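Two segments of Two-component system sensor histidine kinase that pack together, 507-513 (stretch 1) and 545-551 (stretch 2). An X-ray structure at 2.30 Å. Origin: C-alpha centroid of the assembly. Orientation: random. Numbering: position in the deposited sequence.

Stretch 1, residues 507-513: KLFADEL
Stretch 2 (545-551) DESQQSI

The two stretches run in the same general direction, as the CA register indicates: L508 lies 8.4 Å from E546 CA to CA, F509 lies 8.5 Å from Q548, and E512 lies 9.5 Å from S550. No backbone hydrogen bond joins them at this spacing; side chains fill the gap and bury 304 Å² in total. Stretch 1 leaves its strand after L508 (phi/psi -120/154), passes through F509 with positive phi (63/24), and turns, closed by L513 N to F509 O at 2.9 Å.

Stretch 2 opens at D545 (-116/0, chi1 p), whose OD1 accepts a hydrogen bond from S547 N at 3.1 Å and 148°, bracing the bend at E546. E546 also has positive phi (61/34). Its m,t side chain starts toward stretch 1, and OE1 lies 3.7 Å from L508 CD2, a van der Waals contact with the m,t leucine. The F509 ring (chi1 -45°, chi2 -63°) presents its edge to the E546 carbonyl: CE1 is 3.2 Å from E546 O, which sits near the ring plane, where aromatic C-H groups carry slight positive charge.

From S547 the chain is extended, and CA-to-CB directions alternate: S547, Q549 and I551 point away, Q548 and S550 toward. Q548 (-164/135, chi1 t, chi2 -92°) places CB 3.9 Å from F509 CE1. Its NE2 donates a weak hydrogen bond to E512 OE1, 3.3 Å long with an angle of 128°, and another weak one to a water at 3.0 Å from NE2. That water donates to D511 OD1 at 2.9 Å, bridging the stretches.

S550 (-142/145, chi1 t) meets the other carboxylate oxygen of E512: OG lies 3.5 Å from OE2, at best a weak interaction. The t,t rotamer of E512, with chi3 -12°, lets its carboxylate reach both Q548 and S550.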

# COMPACT_ATOMS: atom_id res chain seq x y z
N LYS B 507 3.66 29.92 41.23
CA LYS B 507 4.36 28.66 40.98
C LYS B 507 4.08 27.76 42.13
O LYS B 507 4.48 28.10 43.22
CB LYS B 507 5.87 28.88 40.90
CG LYS B 507 6.67 27.57 40.78
CD LYS B 507 8.21 27.82 40.77
CE LYS B 507 8.72 28.30 39.43
NZ LYS B 507 8.43 27.29 38.39
N LEU B 508 3.45 26.59 41.90
CA LEU B 508 3.11 25.68 42.99
C LEU B 508 3.74 24.26 42.89
O LEU B 508 4.07 23.81 41.82
CB LEU B 508 1.60 25.56 43.11
CG LEU B 508 0.82 26.79 43.63
CD1 LEU B 508 -0.61 26.57 43.21
CD2 LEU B 508 0.96 26.99 45.15
N PHE B 509 3.93 23.59 44.04
CA PHE B 509 4.46 22.23 44.11
C PHE B 509 5.89 22.09 43.58
O PHE B 509 6.30 21.01 43.16
CB PHE B 509 3.46 21.22 43.46
CG PHE B 509 2.01 21.47 43.89
CD1 PHE B 509 1.64 21.34 45.22
CD2 PHE B 509 1.05 21.95 42.98
CE1 PHE B 509 0.30 21.61 45.63
CE2 PHE B 509 -0.27 22.20 43.37
CZ PHE B 509 -0.64 22.05 44.69
N ALA B 510 6.65 23.19 43.59
CA ALA B 510 8.04 23.15 43.16
C ALA B 510 8.92 22.45 44.20
O ALA B 510 10.05 22.07 43.91
CB ALA B 510 8.60 24.61 42.85
N ASP B 511 8.41 22.30 45.41
CA ASP B 511 9.15 21.66 46.47
C ASP B 511 9.38 20.15 46.17
O ASP B 511 10.45 19.62 46.42
CB ASP B 511 8.50 21.93 47.84
CG ASP B 511 7.06 21.39 47.96
OD1 ASP B 511 6.40 21.06 46.92
OD2 ASP B 511 6.57 21.31 49.12
N GLU B 512 8.38 19.51 45.57
CA GLU B 512 8.45 18.11 45.22
C GLU B 512 8.67 17.88 43.72
O GLU B 512 9.48 17.03 43.32
CB GLU B 512 7.15 17.42 45.69
CG GLU B 512 7.19 15.91 45.61
CD GLU B 512 6.07 15.20 46.41
OE1 GLU B 512 5.36 15.85 47.23
OE2 GLU B 512 5.93 13.97 46.20
N LEU B 513 7.95 18.62 42.86
CA LEU B 513 8.05 18.38 41.44
C LEU B 513 9.31 19.00 40.81
O LEU B 513 9.24 20.01 40.15
CB LEU B 513 6.81 18.89 40.77
CG LEU B 513 5.48 18.18 41.02
CD1 LEU B 513 4.41 19.06 40.35
CD2 LEU B 513 5.47 16.81 40.43
N ASP B 545 -7.97 23.50 47.71
CA ASP B 545 -7.15 23.78 48.88
C ASP B 545 -5.63 23.66 48.58
O ASP B 545 -4.80 23.81 49.48
CB ASP B 545 -7.52 22.84 50.03
CG ASP B 545 -7.19 21.38 49.74
OD1 ASP B 545 -7.01 21.00 48.55
OD2 ASP B 545 -7.14 20.57 50.70
N GLU B 546 -5.32 23.34 47.32
CA GLU B 546 -3.95 23.18 46.82
C GLU B 546 -3.20 22.06 47.57
O GLU B 546 -1.99 22.14 47.83
CB GLU B 546 -3.22 24.53 46.84
CG GLU B 546 -3.75 25.42 45.71
CD GLU B 546 -3.24 26.87 45.77
OE1 GLU B 546 -2.38 27.23 46.63
OE2 GLU B 546 -3.72 27.66 44.93
N SER B 547 -3.97 21.05 47.94
CA SER B 547 -3.50 19.85 48.57
C SER B 547 -3.07 18.86 47.51
O SER B 547 -3.49 18.94 46.36
CB SER B 547 -4.67 19.17 49.28
OG SER B 547 -4.17 18.48 50.40
N GLN B 548 -2.37 17.83 47.94
CA GLN B 548 -1.62 17.07 47.00
C GLN B 548 -1.23 15.72 47.59
O GLN B 548 -0.78 15.66 48.73
CB GLN B 548 -0.41 17.95 46.69
CG GLN B 548 0.61 17.38 45.88
CD GLN B 548 1.64 16.72 46.71
OE1 GLN B 548 1.67 15.49 46.80
NE2 GLN B 548 2.49 17.52 47.36
N GLN B 549 -1.39 14.66 46.81
CA GLN B 549 -0.92 13.31 47.18
C GLN B 549 -0.17 12.72 45.97
O GLN B 549 -0.45 13.01 44.81
CB GLN B 549 -2.09 12.40 47.60
CG GLN B 549 -1.95 11.74 48.97
CD GLN B 549 -3.00 10.61 49.21
OE1 GLN B 549 -3.98 10.82 49.91
NE2 GLN B 549 -2.77 9.42 48.62
N SER B 550 0.79 11.87 46.25
CA SER B 550 1.70 11.47 45.23
C SER B 550 2.02 10.00 45.40
O SER B 550 2.06 9.51 46.52
CB SER B 550 2.96 12.33 45.40
OG SER B 550 3.73 12.13 44.26
N ILE B 551 2.22 9.29 44.30
CA ILE B 551 2.63 7.88 44.35
C ILE B 551 3.71 7.63 43.33
O ILE B 551 3.87 8.39 42.38
CB ILE B 551 1.48 6.90 44.01
CG1 ILE B 551 0.78 7.33 42.73
CG2 ILE B 551 0.51 6.74 45.19
CD1 ILE B 551 0.26 6.21 41.93
O HOH W 1 3.82 20.14 47.94